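Side-chain contacts in argininosuccinate lyase (Chelativorans sp., PDB 6RXA), which belongs to the aspartase/fumarase superfamily of C-N lyases, acts as an EDDS lyase, and probably also splits argininosuccinate into fumarate and arginine: residues P20-Q23 with E24-F28; A337-H340 with A341-V345. The protein carries 2 engineered substitutions. All blocks are in the same frame, centred on the assembly; numbering follows the deposited sequence.

Interaction 1 (P20-Q23 with E24-F28). With FMT (formic acid), chain D.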
loop_
_atom_site.group_PDB
_atom_site.type_symbol
_atom_site.label_atom_id
_atom_site.label_comp_id
_atom_site.label_asym_id
_atom_site.label_seq_id
_atom_site.Cartn_x
_atom_site.Cartn_y
_atom_site.Cartn_z
ATOM N N PRO A 20 7.764 -14.629 -28.685
ATOM C CA PRO A 20 8.877 -14.407 -27.748
ATOM C C PRO A 20 8.506 -13.463 -26.622
ATOM O O PRO A 20 8.909 -13.679 -25.475
ATOM C CB PRO A 20 9.987 -13.830 -28.633
ATOM C CG PRO A 20 9.615 -14.220 -30.026
ATOM C CD PRO A 20 8.125 -14.317 -30.080
ATOM N N GLU A 21 7.720 -12.419 -26.919
ATOM C CA GLU A 21 7.333 -11.474 -25.882
ATOM C C GLU A 21 6.438 -12.129 -24.837
ATOM O O GLU A 21 6.493 -11.777 -23.648
ATOM C CB GLU A 21 6.611 -10.286 -26.516
ATOM C CG GLU A 21 7.395 -9.557 -27.585
ATOM C CD GLU A 21 7.080 -10.036 -28.989
ATOM O OE1 GLU A 21 6.753 -11.234 -29.185
ATOM O OE2 GLU A 21 7.166 -9.205 -29.913
ATOM N N PHE A 22 5.611 -13.083 -25.261
ATOM C CA PHE A 22 4.764 -13.837 -24.346
ATOM C C PHE A 22 5.621 -14.744 -23.485
ATOM O O PHE A 22 5.445 -14.807 -22.268
ATOM C CB PHE A 22 3.758 -14.613 -25.201
ATOM C CG PHE A 22 2.723 -15.398 -24.432
ATOM C CD1 PHE A 22 2.333 -15.058 -23.144
ATOM C CD2 PHE A 22 2.129 -16.503 -25.030
ATOM C CE1 PHE A 22 1.359 -15.820 -22.479
ATOM C CE2 PHE A 22 1.167 -17.261 -24.366
ATOM C CZ PHE A 22 0.787 -16.910 -23.087
ATOM N N GLN A 23 6.594 -15.413 -24.096
ATOM C CA GLN A 23 7.492 -16.265 -23.333
ATOM C C GLN A 23 8.256 -15.476 -22.273
ATOM O O GLN A 23 8.560 -16.020 -21.209
ATOM C CB GLN A 23 8.430 -16.990 -24.296
ATOM C CG GLN A 23 9.393 -17.967 -23.620
ATOM C CD GLN A 23 8.677 -19.156 -23.005
ATOM O OE1 GLN A 23 7.829 -19.784 -23.638
ATOM N NE2 GLN A 23 8.997 -19.449 -21.749
ATOM N N GLU A 24 8.558 -14.197 -22.525
ATOM C CA GLU A 24 9.280 -13.397 -21.535
ATOM C C GLU A 24 8.558 -13.377 -20.189
ATOM O O GLU A 24 9.199 -13.345 -19.131
ATOM C CB GLU A 24 9.495 -11.968 -22.040
ATOM C CG GLU A 24 10.361 -11.837 -23.291
ATOM C CD GLU A 24 10.519 -10.389 -23.753
ATOM O OE1 GLU A 24 10.663 -9.512 -22.876
ATOM O OE2 GLU A 24 10.497 -10.143 -24.994
ATOM N N LEU A 25 7.225 -13.376 -20.202
ATOM C CA LEU A 25 6.461 -13.365 -18.961
ATOM C C LEU A 25 6.683 -14.615 -18.121
ATOM O O LEU A 25 6.477 -14.572 -16.902
ATOM C CB LEU A 25 4.968 -13.210 -19.265
ATOM C CG LEU A 25 4.531 -11.818 -19.714
ATOM C CD1 LEU A 25 3.160 -11.883 -20.377
ATOM C CD2 LEU A 25 4.537 -10.814 -18.558
ATOM N N TYR A 26 7.071 -15.719 -18.742
ATOM C CA TYR A 26 7.319 -16.955 -18.019
ATOM C C TYR A 26 8.757 -17.076 -17.551
ATOM O O TYR A 26 9.040 -17.903 -16.675
ATOM C CB TYR A 26 6.988 -18.149 -18.917
ATOM C CG TYR A 26 5.516 -18.296 -19.198
ATOM C CD1 TYR A 26 4.909 -17.562 -20.196
ATOM C CD2 TYR A 26 4.733 -19.160 -18.449
ATOM C CE1 TYR A 26 3.557 -17.668 -20.442
ATOM C CE2 TYR A 26 3.378 -19.289 -18.696
ATOM C CZ TYR A 26 2.800 -18.539 -19.695
ATOM O OH TYR A 26 1.453 -18.649 -19.952
ATOM N N ASP A 27 9.660 -16.283 -18.119
ATOM C CA ASP A 27 11.089 -16.480 -17.910
ATOM C C ASP A 27 11.708 -15.520 -16.898
ATOM O O ASP A 27 12.749 -15.853 -16.315
ATOM C CB ASP A 27 11.852 -16.311 -19.237
ATOM C CG ASP A 27 11.575 -17.427 -20.252
ATOM O OD1 ASP A 27 10.965 -18.446 -19.888
ATOM O OD2 ASP A 27 11.972 -17.262 -21.421
ATOM N N PHE A 28 11.111 -14.343 -16.670
ATOM C CA PHE A 28 11.837 -13.306 -15.937
ATOM C C PHE A 28 12.074 -13.680 -14.476
ATOM O O PHE A 28 13.095 -13.283 -13.898
ATOM C CB PHE A 28 11.144 -11.930 -16.072
ATOM C CG PHE A 28 9.848 -11.804 -15.304
ATOM C CD1 PHE A 28 9.842 -11.529 -13.945
ATOM C CD2 PHE A 28 8.634 -11.929 -15.966
ATOM C CE1 PHE A 28 8.660 -11.417 -13.257
ATOM C CE2 PHE A 28 7.446 -11.820 -15.281
ATOM C CZ PHE A 28 7.458 -11.560 -13.935
HETATM C C FMT D . -0.037 -21.821 -20.437
HETATM O O1 FMT D . -0.687 -22.868 -20.504
HETATM O O2 FMT D . 0.545 -21.473 -19.407
#
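Phe22 and Tyr26, one helical turn apart, pair as an offset edge-to-face couple: the edge of the tyrosine is turned toward the face of the phenylalanine, with the planes at 72° and the ring centroids 5.4 Å apart. The touching is done by Phe22 CE1 and Tyr26 CE1, 3.5 Å from each other, while Phe22 CZ lies against the phenolic OH. With CG opposite its backbone N (chi1 -176°), the Phe22 ring comes closer to the following turn than its CB would suggest. Tyr26 CD1 also meets Phe22 O at 3.5 Å, that oxygen lying in the plane of the tyrosine ring at its edge. This is the opening of helix 20-31, where Glu24 N bonds to Pro20 O four residues back, whereas Leu25 N and Tyr26 N reach only three back, to Phe22 O and Gln23 O. On the neighbouring flank Gln23 bends at chi2 and sends NE2 to Asp27 OD1 (2.9 Å, 158° at the hydrogen); the bond lies in the amide plane but reaches the carboxylate oxygen from above its plane, and Gln23 OE1 is held by Lys18. Tyr26, seen to bind fumarate in this enzyme, here donates from OH to O2 of a formate 3.0 Å away, which Arg112 of a second subunit also holds. Arg294 and Lys18 make cation-pi contacts with the same ring, and the engineered Met290 touches both aromatic side chains.

Interaction 2 (A337-H340 with A341-V345)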
loop_
_atom_site.group_PDB
_atom_site.type_symbol
_atom_site.label_atom_id
_atom_site.label_comp_id
_atom_site.label_asym_id
_atom_site.label_seq_id
_atom_site.Cartn_x
_atom_site.Cartn_y
_atom_site.Cartn_z
ATOM N N ALA A 337 8.973 -7.312 -19.251
ATOM C CA ALA A 337 8.276 -8.444 -19.849
ATOM C C ALA A 337 6.838 -8.082 -20.198
ATOM O O ALA A 337 6.361 -8.395 -21.292
ATOM C CB ALA A 337 8.328 -9.637 -18.899
ATOM N N ALA A 338 6.135 -7.419 -19.275
ATOM C CA ALA A 338 4.758 -7.029 -19.541
ATOM C C ALA A 338 4.687 -6.004 -20.657
ATOM O O ALA A 338 3.773 -6.057 -21.495
ATOM C CB ALA A 338 4.131 -6.465 -18.271
ATOM N N THR A 339 5.620 -5.049 -20.681
ATOM C CA THR A 339 5.606 -4.037 -21.737
ATOM C C THR A 339 5.849 -4.662 -23.100
ATOM O O THR A 339 5.176 -4.320 -24.077
ATOM C CB THR A 339 6.645 -2.954 -21.442
ATOM O OG1 THR A 339 6.361 -2.347 -20.173
ATOM C CG2 THR A 339 6.617 -1.881 -22.504
ATOM N N HIS A 340 6.827 -5.567 -23.193
ATOM C CA HIS A 340 7.075 -6.279 -24.436
ATOM C C HIS A 340 5.876 -7.121 -24.842
ATOM O O HIS A 340 5.466 -7.119 -26.007
ATOM C CB HIS A 340 8.307 -7.162 -24.272
ATOM C CG HIS A 340 9.595 -6.407 -24.254
ATOM N ND1 HIS A 340 10.777 -6.970 -23.820
ATOM C CD2 HIS A 340 9.899 -5.145 -24.640
ATOM C CE1 HIS A 340 11.753 -6.087 -23.939
ATOM N NE2 HIS A 340 11.246 -4.971 -24.435
ATOM N N ALA A 341 5.271 -7.830 -23.885
ATOM C CA ALA A 341 4.107 -8.650 -24.206
ATOM C C ALA A 341 2.978 -7.796 -24.771
ATOM O O ALA A 341 2.354 -8.153 -25.776
ATOM C CB ALA A 341 3.641 -9.408 -22.959
ATOM N N MET A 342 2.692 -6.657 -24.131
ATOM C CA MET A 342 1.587 -5.816 -24.594
ATOM C C MET A 342 1.920 -5.127 -25.916
ATOM O O MET A 342 1.017 -4.875 -26.724
ATOM C CB MET A 342 1.188 -4.829 -23.499
ATOM C CG MET A 342 0.500 -5.491 -22.312
ATOM S SD MET A 342 -0.997 -6.412 -22.782
ATOM C CE MET A 342 -1.970 -5.081 -23.498
ATOM N N THR A 343 3.205 -4.860 -26.170
ATOM C CA THR A 343 3.631 -4.370 -27.481
ATOM C C THR A 343 3.246 -5.369 -28.562
ATOM O O THR A 343 2.651 -5.002 -29.583
ATOM C CB THR A 343 5.149 -4.138 -27.474
ATOM O OG1 THR A 343 5.486 -3.145 -26.491
ATOM C CG2 THR A 343 5.676 -3.680 -28.848
ATOM N N GLY A 344 3.542 -6.654 -28.331
ATOM C CA GLY A 344 3.192 -7.678 -29.302
ATOM C C GLY A 344 1.697 -7.934 -29.393
ATOM O O GLY A 344 1.167 -8.165 -30.480
ATOM N N VAL A 345 0.999 -7.899 -28.252
ATOM C CA VAL A 345 -0.459 -8.026 -28.263
ATOM C C VAL A 345 -1.080 -6.975 -29.173
ATOM O O VAL A 345 -1.968 -7.267 -29.988
ATOM C CB VAL A 345 -1.021 -7.927 -26.833
ATOM C CG1 VAL A 345 -2.527 -7.659 -26.885
ATOM C CG2 VAL A 345 -0.740 -9.190 -26.062
#
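Thr339 O is gripped twice by Thr343, by OG1 at 2.7 Å and by the backbone N at 2.9 Å, the two donors arriving from opposite faces of the carbonyl plane. The hydroxyl stands above that plane, 35° out of it, and the amide is tilted from it less. The first torsion (chi1 -61°) sets OG1 beside the backbone N, from where it bends back over the preceding turn, while CG2 takes the position opposite that N. The same side-chain bond recurs along helix 329-348: Thr339 OG1 reaches Leu335 O, and Thr348 OG1 reaches Gly344 O. Around it the backbone is regular alpha-helix, with Ala341 N, Met342 N and Gly344 N each bonded to the carbonyl four residues earlier. Ala341 CB sits close to the preceding turn, 3.3 Å from Ala337 O. Met342, bent at chi2 and chi3, lays CG 3.4 Å from Ala338 O before its end leads away to pack on helices 236-262, 290-301 and 112-147. A valine in place of Thr343 would probably leave Thr339 O with just the amide of its two donors and put a methyl group, which cannot donate, against the carbonyl. Folding the hydroxyl onto its own helix meets its need for a hydrogen-bond acceptor locally, and the side chain of Thr343 can lie against Tyr138 and Ala141 of helix 112-147 with its donor already engaged.

How the interactions relate
Interactions 1 and 2 come from different helices, 20-31 and 329-348, that lie side by side, their contact centres about 9 Å apart. One probable hydrogen bond joins them, between Glu24 OE1 and His340 ND1 at 2.7 Å. Beside it the helices pack closely: Leu25 CD1 rests 3.6 Å from Ala341 CB, and Phe28 CD2 3.7 Å from Ala337 CB. The small alanines of interaction 2 thus receive the larger apolar side chains of interaction 1. Interaction 1 carries Tyr26 of one of the two fumarate sites directly; interaction 2 stands behind it, the Ala341 side chain being about 7 Å from that of Arg294, which also binds that fumarate.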